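Local coordinates for protein pyridine nucleotide-disulphide oxidoreductase dimerisation region (Escherichia coli BL21, PDB 6KYY) that is an FAD-containing flavoprotein disulfide reductase of the pyridine nucleotide-disulfide oxidoreductase family, induced by hypochlorous acid and probably involved in resistance to reactive chlorine species, at residues 190-200 with 216-227; 205-215 with 380-388. All coordinates share one frame; numbering follows the deposited sequence.

Interaction 1: 190-200 with 216-227; sequences KVTILEAASLF and LRDQGVDIILNA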
loop_
_atom_site.group_PDB
_atom_site.type_symbol
_atom_site.label_atom_id
_atom_site.label_comp_id
_atom_site.label_asym_id
_atom_site.label_seq_id
_atom_site.Cartn_x
_atom_site.Cartn_y
_atom_site.Cartn_z
ATOM N N LYS B 190 -20.222 0.579 20.603
ATOM C CA LYS B 190 -21.147 -0.398 20.048
ATOM C C LYS B 190 -21.916 0.234 18.895
ATOM O O LYS B 190 -22.381 1.374 18.991
ATOM C CB LYS B 190 -22.117 -0.906 21.116
ATOM C CG LYS B 190 -22.896 -2.145 20.691
ATOM C CD LYS B 190 -24.091 -2.419 21.596
ATOM C CE LYS B 190 -25.010 -3.471 20.983
ATOM N NZ LYS B 190 -25.963 -4.048 21.974
ATOM N N VAL B 191 -22.035 -0.505 17.797
ATOM C CA VAL B 191 -22.634 0.003 16.570
ATOM C C VAL B 191 -23.785 -0.904 16.162
ATOM O O VAL B 191 -23.731 -2.123 16.355
ATOM C CB VAL B 191 -21.595 0.113 15.432
ATOM C CG1 VAL B 191 -22.117 1.014 14.323
ATOM C CG2 VAL B 191 -20.270 0.637 15.966
ATOM N N THR B 192 -24.831 -0.300 15.596
ATOM C CA THR B 192 -25.986 -1.031 15.074
ATOM C C THR B 192 -26.373 -0.388 13.746
ATOM O O THR B 192 -26.963 0.697 13.725
ATOM C CB THR B 192 -27.153 -1.011 16.057
ATOM O OG1 THR B 192 -26.764 -1.650 17.279
ATOM C CG2 THR B 192 -28.353 -1.740 15.471
ATOM N N ILE B 193 -26.036 -1.052 12.642
ATOM C CA ILE B 193 -26.363 -0.571 11.303
ATOM C C ILE B 193 -27.660 -1.229 10.857
ATOM O O ILE B 193 -27.825 -2.449 10.982
ATOM C CB ILE B 193 -25.222 -0.852 10.308
ATOM C CG1 ILE B 193 -24.774 -2.313 10.375
ATOM C CG2 ILE B 193 -24.035 0.053 10.589
ATOM C CD1 ILE B 193 -23.475 -2.583 9.639
ATOM N N LEU B 194 -28.586 -0.421 10.347
ATOM C CA LEU B 194 -29.901 -0.887 9.926
ATOM C C LEU B 194 -30.037 -0.687 8.424
ATOM O O LEU B 194 -29.996 0.448 7.939
ATOM C CB LEU B 194 -31.009 -0.146 10.675
ATOM C CG LEU B 194 -30.806 -0.035 12.189
ATOM C CD1 LEU B 194 -31.619 1.114 12.765
ATOM C CD2 LEU B 194 -31.157 -1.347 12.879
ATOM N N GLU B 195 -30.199 -1.787 7.695
ATOM C CA GLU B 195 -30.316 -1.767 6.244
ATOM C C GLU B 195 -31.721 -2.188 5.833
ATOM O O GLU B 195 -32.282 -3.139 6.387
ATOM C CB GLU B 195 -29.273 -2.690 5.605
ATOM C CG GLU B 195 -29.577 -3.102 4.171
ATOM C CD GLU B 195 -29.288 -1.998 3.173
ATOM O OE1 GLU B 195 -30.107 -1.061 3.064
ATOM O OE2 GLU B 195 -28.240 -2.067 2.496
ATOM N N ALA B 196 -32.289 -1.470 4.860
ATOM C CA ALA B 196 -33.639 -1.780 4.404
ATOM C C ALA B 196 -33.678 -3.047 3.559
ATOM O O ALA B 196 -34.659 -3.798 3.618
ATOM C CB ALA B 196 -34.212 -0.601 3.616
ATOM N N ALA B 197 -32.636 -3.299 2.768
ATOM C CA ALA B 197 -32.596 -4.486 1.926
ATOM C C ALA B 197 -32.492 -5.749 2.782
ATOM O O ALA B 197 -32.228 -5.704 3.987
ATOM C CB ALA B 197 -31.425 -4.411 0.947
ATOM N N SER B 198 -32.707 -6.892 2.136
ATOM C CA SER B 198 -32.665 -8.184 2.809
ATOM C C SER B 198 -31.298 -8.851 2.745
ATOM O O SER B 198 -31.142 -9.961 3.266
ATOM C CB SER B 198 -33.721 -9.124 2.214
ATOM O OG SER B 198 -33.888 -8.894 0.827
ATOM N N LEU B 199 -30.309 -8.210 2.127
ATOM C CA LEU B 199 -28.967 -8.764 2.018
ATOM C C LEU B 199 -27.949 -7.689 2.364
ATOM O O LEU B 199 -28.058 -6.552 1.895
ATOM C CB LEU B 199 -28.706 -9.316 0.613
ATOM C CG LEU B 199 -29.050 -10.793 0.398
ATOM C CD1 LEU B 199 -28.245 -11.374 -0.753
ATOM C CD2 LEU B 199 -28.825 -11.598 1.671
ATOM N N PHE B 200 -26.968 -8.054 3.184
ATOM C CA PHE B 200 -25.921 -7.129 3.601
ATOM C C PHE B 200 -24.929 -6.940 2.459
ATOM O O PHE B 200 -24.317 -7.908 1.996
ATOM C CB PHE B 200 -25.226 -7.657 4.854
ATOM C CG PHE B 200 -24.052 -6.834 5.292
ATOM C CD1 PHE B 200 -24.202 -5.492 5.597
ATOM C CD2 PHE B 200 -22.796 -7.406 5.407
ATOM C CE1 PHE B 200 -23.120 -4.734 6.005
ATOM C CE2 PHE B 200 -21.710 -6.654 5.814
ATOM C CZ PHE B 200 -21.872 -5.317 6.113
ATOM N N LEU B 216 -17.067 -7.383 11.284
ATOM C CA LEU B 216 -17.773 -6.334 12.009
ATOM C C LEU B 216 -18.483 -6.878 13.243
ATOM O O LEU B 216 -18.585 -6.176 14.255
ATOM C CB LEU B 216 -18.776 -5.642 11.086
ATOM C CG LEU B 216 -18.197 -4.710 10.020
ATOM C CD1 LEU B 216 -19.307 -4.103 9.177
ATOM C CD2 LEU B 216 -17.362 -3.625 10.669
ATOM N N ARG B 217 -18.974 -8.120 13.184
ATOM C CA ARG B 217 -19.718 -8.670 14.315
ATOM C C ARG B 217 -18.814 -8.898 15.519
ATOM O O ARG B 217 -19.198 -8.595 16.655
ATOM C CB ARG B 217 -20.409 -9.973 13.914
ATOM C CG ARG B 217 -21.166 -10.636 15.053
ATOM C CD ARG B 217 -21.599 -12.050 14.702
ATOM N NE ARG B 217 -21.973 -12.180 13.297
ATOM C CZ ARG B 217 -21.468 -13.092 12.473
ATOM N NH1 ARG B 217 -20.565 -13.958 12.911
ATOM N NH2 ARG B 217 -21.869 -13.139 11.210
ATOM N N ASP B 218 -17.610 -9.429 15.294
ATOM C CA ASP B 218 -16.695 -9.695 16.398
ATOM C C ASP B 218 -16.190 -8.417 17.053
ATOM O O ASP B 218 -15.696 -8.467 18.185
ATOM C CB ASP B 218 -15.520 -10.542 15.910
ATOM C CG ASP B 218 -15.964 -11.870 15.326
ATOM O OD1 ASP B 218 -15.259 -12.398 14.440
ATOM O OD2 ASP B 218 -17.020 -12.383 15.752
ATOM N N GLN B 219 -16.300 -7.279 16.371
ATOM C CA GLN B 219 -15.989 -5.985 16.958
ATOM C C GLN B 219 -17.181 -5.369 17.678
ATOM O O GLN B 219 -17.045 -4.289 18.262
ATOM C CB GLN B 219 -15.484 -5.021 15.878
ATOM C CG GLN B 219 -13.969 -4.934 15.780
ATOM C CD GLN B 219 -13.508 -3.872 14.802
ATOM O OE1 GLN B 219 -12.377 -3.908 14.315
ATOM N NE2 GLN B 219 -14.383 -2.919 14.508
ATOM N N GLY B 220 -18.341 -6.024 17.648
ATOM C CA GLY B 220 -19.517 -5.553 18.348
ATOM C C GLY B 220 -20.583 -4.915 17.484
ATOM O O GLY B 220 -21.597 -4.459 18.025
ATOM N N VAL B 221 -20.396 -4.869 16.168
ATOM C CA VAL B 221 -21.359 -4.219 15.285
ATOM C C VAL B 221 -22.524 -5.164 15.028
ATOM O O VAL B 221 -22.333 -6.306 14.593
ATOM C CB VAL B 221 -20.690 -3.793 13.968
ATOM C CG1 VAL B 221 -21.712 -3.159 13.035
ATOM C CG2 VAL B 221 -19.544 -2.834 14.241
ATOM N N ASP B 222 -23.738 -4.687 15.297
ATOM C CA ASP B 222 -24.955 -5.449 15.050
ATOM C C ASP B 222 -25.510 -5.070 13.681
ATOM O O ASP B 222 -25.758 -3.889 13.414
ATOM C CB ASP B 222 -25.985 -5.184 16.147
ATOM C CG ASP B 222 -27.115 -6.199 16.151
ATOM O OD1 ASP B 222 -27.959 -6.143 17.070
ATOM O OD2 ASP B 222 -27.162 -7.052 15.240
ATOM N N ILE B 223 -25.702 -6.066 12.821
ATOM C CA ILE B 223 -26.203 -5.861 11.467
ATOM C C ILE B 223 -27.621 -6.409 11.400
ATOM O O ILE B 223 -27.847 -7.600 11.651
ATOM C CB ILE B 223 -25.300 -6.531 10.421
ATOM C CG1 ILE B 223 -23.827 -6.358 10.799
ATOM C CG2 ILE B 223 -25.573 -5.958 9.038
ATOM C CD1 ILE B 223 -22.861 -6.735 9.700
ATOM N N ILE B 224 -28.575 -5.544 11.060
ATOM C CA ILE B 224 -29.985 -5.906 10.981
ATOM C C ILE B 224 -30.507 -5.526 9.602
ATOM O O ILE B 224 -30.344 -4.381 9.165
ATOM C CB ILE B 224 -30.817 -5.218 12.081
ATOM C CG1 ILE B 224 -30.291 -5.598 13.467
ATOM C CG2 ILE B 224 -32.287 -5.585 11.946
ATOM C CD1 ILE B 224 -30.876 -4.769 14.589
ATOM N N LEU B 225 -31.135 -6.483 8.925
ATOM C CA LEU B 225 -31.731 -6.266 7.617
ATOM C C LEU B 225 -33.251 -6.170 7.752
ATOM O O LEU B 225 -33.812 -6.292 8.844
ATOM C CB LEU B 225 -31.332 -7.388 6.653
ATOM C CG LEU B 225 -29.851 -7.565 6.298
ATOM C CD1 LEU B 225 -29.133 -6.226 6.227
ATOM C CD2 LEU B 225 -29.157 -8.502 7.277
ATOM N N ASN B 226 -33.920 -5.947 6.617
ATOM C CA ASN B 226 -35.382 -5.861 6.556
ATOM C C ASN B 226 -35.914 -4.786 7.503
ATOM O O ASN B 226 -36.850 -5.010 8.274
ATOM C CB ASN B 226 -36.027 -7.217 6.858
ATOM C CG ASN B 226 -35.417 -8.344 6.053
ATOM O OD1 ASN B 226 -35.045 -8.158 4.898
ATOM N ND2 ASN B 226 -35.313 -9.521 6.661
ATOM N N ALA B 227 -35.311 -3.602 7.435
ATOM C CA ALA B 227 -35.586 -2.522 8.377
ATOM C C ALA B 227 -36.317 -1.391 7.664
ATOM O O ALA B 227 -35.745 -0.723 6.796
ATOM C CB ALA B 227 -34.292 -2.018 9.012
#
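I223 lies over one face of the F200 ring and alongside I193, and here the side chains interlock in a compact apolar cluster. Its CD1 makes a CH-pi contact 4.0 Å from the centroid of the F200 ring, while I223 CG2 touches F200 CD1 at 3.7 Å. F200 has CG trans to its backbone N (chi1 175°), which lays the ring over I223 of strand 221-224. I193 CD1 meets V221 CG1 at 3.9 Å, and helix 206-218 closes over this face with L216, whose CD1 approaches F200 CZ. Strands 190-194 and 221-224 run parallel and are joined through that helix, a beta-alpha-beta crossover of the Rossmann-type domain; G220 ends the helix in a Schellman motif and turns the chain into 221-224, an outermost strand of the sheet within the chain. Backbone bonds alternate in the parallel manner, from D222 N to V191 O (2.8 Å) through to E195 N on I224 O (3.0 Å). The opposite face has fewer apolar contacts: L194 CD2 lies beside I224 CD1 at 3.8 Å, and T192 OG1 turns to H167 for its hydrogen bond. Past the strands, N226 N still reaches A197 O (3.1 Å) from above the carbonyl plane. L225 CD1 rests on E195 CB there, while S198 and N226 form the solvent side.

Interaction 2: 205-215 with 380-388; sequences DRDIADNIATI and DTRGVLKAI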
loop_
_atom_site.group_PDB
_atom_site.type_symbol
_atom_site.label_atom_id
_atom_site.label_comp_id
_atom_site.label_asym_id
_atom_site.label_seq_id
_atom_site.Cartn_x
_atom_site.Cartn_y
_atom_site.Cartn_z
ATOM N N ASP B 205 -20.228 -9.950 -3.483
ATOM C CA ASP B 205 -20.442 -11.384 -3.378
ATOM C C ASP B 205 -20.854 -11.755 -1.960
ATOM O O ASP B 205 -20.544 -11.053 -0.995
ATOM C CB ASP B 205 -19.176 -12.144 -3.767
ATOM C CG ASP B 205 -19.074 -12.381 -5.258
ATOM O OD1 ASP B 205 -20.115 -12.667 -5.887
ATOM O OD2 ASP B 205 -17.953 -12.281 -5.798
ATOM N N ARG B 206 -21.566 -12.877 -1.839
ATOM C CA ARG B 206 -21.983 -13.331 -0.518
ATOM C C ARG B 206 -20.797 -13.793 0.318
ATOM O O ARG B 206 -20.801 -13.620 1.542
ATOM C CB ARG B 206 -23.016 -14.452 -0.646
ATOM C CG ARG B 206 -24.387 -13.991 -1.131
ATOM C CD ARG B 206 -24.938 -12.860 -0.274
ATOM N NE ARG B 206 -24.644 -11.548 -0.843
ATOM C CZ ARG B 206 -24.712 -10.405 -0.168
ATOM N NH1 ARG B 206 -25.072 -10.405 1.107
ATOM N NH2 ARG B 206 -24.421 -9.261 -0.770
ATOM N N ASP B 207 -19.771 -14.366 -0.318
ATOM C CA ASP B 207 -18.628 -14.870 0.439
ATOM C C ASP B 207 -17.837 -13.735 1.077
ATOM O O ASP B 207 -17.340 -13.876 2.201
ATOM C CB ASP B 207 -17.727 -15.719 -0.460
ATOM C CG ASP B 207 -17.514 -15.100 -1.826
ATOM O OD1 ASP B 207 -18.112 -15.596 -2.803
ATOM O OD2 ASP B 207 -16.747 -14.121 -1.923
ATOM N N ILE B 208 -17.710 -12.603 0.387
ATOM C CA ILE B 208 -17.025 -11.457 0.978
ATOM C C ILE B 208 -17.965 -10.620 1.845
ATOM O O ILE B 208 -17.517 -10.004 2.816
ATOM C CB ILE B 208 -16.359 -10.593 -0.107
ATOM C CG1 ILE B 208 -17.376 -10.140 -1.156
ATOM C CG2 ILE B 208 -15.216 -11.350 -0.762
ATOM C CD1 ILE B 208 -16.838 -9.089 -2.102
ATOM N N ALA B 209 -19.259 -10.583 1.518
ATOM C CA ALA B 209 -20.217 -9.923 2.400
ATOM C C ALA B 209 -20.316 -10.648 3.735
ATOM O O ALA B 209 -20.404 -10.012 4.792
ATOM C CB ALA B 209 -21.589 -9.843 1.731
ATOM N N ASP B 210 -20.306 -11.983 3.705
ATOM C CA ASP B 210 -20.295 -12.749 4.947
ATOM C C ASP B 210 -19.024 -12.483 5.741
ATOM O O ASP B 210 -19.068 -12.349 6.969
ATOM C CB ASP B 210 -20.434 -14.242 4.649
ATOM C CG ASP B 210 -21.828 -14.620 4.193
ATOM O OD1 ASP B 210 -21.977 -15.682 3.551
ATOM O OD2 ASP B 210 -22.773 -13.853 4.472
ATOM N N ASN B 211 -17.881 -12.399 5.056
ATOM C CA ASN B 211 -16.623 -12.129 5.744
ATOM C C ASN B 211 -16.635 -10.753 6.398
ATOM O O ASN B 211 -16.140 -10.585 7.518
ATOM C CB ASN B 211 -15.455 -12.252 4.767
ATOM C CG ASN B 211 -14.129 -12.491 5.467
ATOM O OD1 ASN B 211 -13.781 -11.795 6.422
ATOM N ND2 ASN B 211 -13.380 -13.480 4.993
ATOM N N ILE B 212 -17.197 -9.755 5.714
ATOM C CA ILE B 212 -17.259 -8.411 6.279
ATOM C C ILE B 212 -18.180 -8.384 7.493
ATOM O O ILE B 212 -17.888 -7.721 8.497
ATOM C CB ILE B 212 -17.701 -7.402 5.204
ATOM C CG1 ILE B 212 -16.600 -7.224 4.156
ATOM C CG2 ILE B 212 -18.055 -6.066 5.832
ATOM C CD1 ILE B 212 -17.013 -6.379 2.974
ATOM N N ALA B 213 -19.295 -9.116 7.430
ATOM C CA ALA B 213 -20.240 -9.121 8.542
ATOM C C ALA B 213 -19.620 -9.721 9.799
ATOM O O ALA B 213 -19.819 -9.202 10.903
ATOM C CB ALA B 213 -21.505 -9.883 8.151
ATOM N N THR B 214 -18.861 -10.812 9.655
ATOM C CA THR B 214 -18.258 -11.440 10.828
ATOM C C THR B 214 -17.092 -10.622 11.372
ATOM O O THR B 214 -16.874 -10.597 12.588
ATOM C CB THR B 214 -17.799 -12.863 10.505
ATOM O OG1 THR B 214 -16.643 -12.819 9.661
ATOM C CG2 THR B 214 -18.906 -13.644 9.815
ATOM N N ILE B 215 -16.329 -9.961 10.497
ATOM C CA ILE B 215 -15.303 -9.035 10.972
ATOM C C ILE B 215 -15.946 -7.914 11.777
ATOM O O ILE B 215 -15.451 -7.529 12.844
ATOM C CB ILE B 215 -14.481 -8.485 9.791
ATOM C CG1 ILE B 215 -13.606 -9.579 9.180
ATOM C CG2 ILE B 215 -13.616 -7.315 10.239
ATOM C CD1 ILE B 215 -12.811 -9.114 7.977
ATOM N N ASP B 380 -2.910 -8.165 11.635
ATOM C CA ASP B 380 -4.279 -8.093 11.102
ATOM C C ASP B 380 -4.393 -9.126 9.976
ATOM O O ASP B 380 -4.350 -8.812 8.783
ATOM C CB ASP B 380 -4.653 -6.693 10.616
ATOM C CG ASP B 380 -6.162 -6.481 10.571
ATOM O OD1 ASP B 380 -6.621 -5.330 10.390
ATOM O OD2 ASP B 380 -6.893 -7.479 10.722
ATOM N N THR B 381 -4.537 -10.389 10.373
ATOM C CA THR B 381 -4.693 -11.488 9.430
ATOM C C THR B 381 -6.150 -11.747 9.073
ATOM O O THR B 381 -6.513 -12.885 8.755
ATOM C CB THR B 381 -4.050 -12.758 9.993
ATOM O OG1 THR B 381 -5.003 -13.464 10.798
ATOM C CG2 THR B 381 -2.830 -12.411 10.844
ATOM N N ARG B 382 -6.999 -10.723 9.129
ATOM C CA ARG B 382 -8.397 -10.857 8.749
ATOM C C ARG B 382 -8.580 -10.574 7.260
ATOM O O ARG B 382 -7.772 -9.891 6.626
ATOM C CB ARG B 382 -9.275 -9.907 9.565
ATOM C CG ARG B 382 -9.683 -10.437 10.923
ATOM C CD ARG B 382 -10.355 -9.349 11.739
ATOM N NE ARG B 382 -9.690 -8.061 11.570
ATOM C CZ ARG B 382 -9.931 -6.989 12.319
ATOM N NH1 ARG B 382 -10.827 -7.051 13.295
ATOM N NH2 ARG B 382 -9.279 -5.858 12.092
ATOM N N GLY B 383 -9.660 -11.106 6.710
ATOM C CA GLY B 383 -10.019 -10.872 5.327
ATOM C C GLY B 383 -9.738 -12.079 4.452
ATOM O O GLY B 383 -9.434 -13.179 4.924
ATOM N N VAL B 384 -9.838 -11.851 3.143
ATOM C CA VAL B 384 -9.680 -12.914 2.156
ATOM C C VAL B 384 -9.348 -12.270 0.819
ATOM O O VAL B 384 -9.648 -11.097 0.585
ATOM C CB VAL B 384 -10.958 -13.788 2.069
ATOM C CG1 VAL B 384 -12.070 -13.041 1.345
ATOM C CG2 VAL B 384 -10.661 -15.121 1.393
ATOM N N LEU B 385 -8.708 -13.036 -0.059
ATOM C CA LEU B 385 -8.449 -12.631 -1.432
ATOM C C LEU B 385 -9.178 -13.575 -2.375
ATOM O O LEU B 385 -9.227 -14.787 -2.140
ATOM C CB LEU B 385 -6.951 -12.643 -1.750
ATOM C CG LEU B 385 -6.031 -11.784 -0.886
ATOM C CD1 LEU B 385 -4.677 -11.627 -1.560
ATOM C CD2 LEU B 385 -6.661 -10.430 -0.622
ATOM N N LYS B 386 -9.747 -13.018 -3.440
ATOM C CA LYS B 386 -10.370 -13.839 -4.466
ATOM C C LYS B 386 -10.417 -13.048 -5.763
ATOM O O LYS B 386 -10.636 -11.834 -5.751
ATOM C CB LYS B 386 -11.778 -14.291 -4.059
ATOM C CG LYS B 386 -12.811 -13.181 -4.042
ATOM C CD LYS B 386 -14.214 -13.719 -3.858
ATOM C CE LYS B 386 -14.682 -14.475 -5.085
ATOM N NZ LYS B 386 -16.074 -14.970 -4.911
ATOM N N ALA B 387 -10.189 -13.743 -6.874
ATOM C CA ALA B 387 -10.284 -13.152 -8.197
ATOM C C ALA B 387 -10.870 -14.184 -9.147
ATOM O O ALA B 387 -10.994 -15.367 -8.816
ATOM C CB ALA B 387 -8.925 -12.656 -8.697
ATOM N N ILE B 388 -11.240 -13.724 -10.337
ATOM C CA ILE B 388 -11.931 -14.548 -11.321
ATOM C C ILE B 388 -11.114 -14.540 -12.603
ATOM O O ILE B 388 -10.822 -13.472 -13.155
ATOM C CB ILE B 388 -13.362 -14.049 -11.572
ATOM C CG1 ILE B 388 -14.113 -13.932 -10.246
ATOM C CG2 ILE B 388 -14.098 -14.988 -12.515
ATOM C CD1 ILE B 388 -15.096 -12.795 -10.204
#
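K386 meets the start of helix 206-218 with its ammonium, between the carboxylates of D205 and D207. The lysine leaves the strand with CG between the backbone N and the carbonyl carbon (chi1 70°) and bends again at chi3, which carries NZ to D207. The two side chains come from opposite directions: K386 NZ hydrogen-bonds to D207 OD1 at 3.0 Å in a salt bridge, on the syn side and about 30° out of the carboxylate plane, with a weak second bond to D207 OD2. D205 OD2 adds a weak bond to K386 NZ at 3.4 Å. D205 occupies the N-cap position but makes no capping bond; its oxygens accept instead from the backbone N atoms of E352 and E353. Further along the helix, I208 CG2 crosses K386 CD at 4.0 Å and V384 CG1 at 4.1 Å, nearly at right angles to both side chains. N211 sets its ND2 against V384 CB, a plain contact at 3.8 Å. At the far end, I215 CD1 approaches R382 CB (4.0 Å), and its CG2 stands 3.9 Å above one face of the R382 guanidinium, toward the rim. R382, bent at chi3 (-40°), is gripped side-on by D380 through NE and NH2, which steadies the flat group beneath the isoleucine. Segment 206-215 runs nearly antiparallel to strand segment 384-388, so the helix lies along the dimerisation-domain sheet. E352 also salt-bridges K386 NZ, and its carboxylate lies close to D207; one ammonium among three acidic groups would probably stay protonated and offset their mutual repulsion. The ion pairs crossing between the segments are all at the helix start, whereas the R382-D380 pair stays within 380-388 and meets the helix through I215.

How the interactions relate
Following the chain, strand 190-194 and the loop to F200 come first, then helix 206-218, then strand 221-224, and much later strand 384-390. Interaction 1 closes a short loop, with only 15 residues between its segments, most of them in the helix; interaction 2 closes a long one, spanning 164 residues. Their segments alternate, so the two loops cross. Helix 206-218 is common to both: its last turn belongs to interaction 1 and its earlier part to interaction 2. The two meet directly where R206 NH1 reaches F200 O at 2.8 Å, probably as a hydrogen bond. Together they tie the edge of the parallel sheet to the antiparallel sheet of the dimerisation domain.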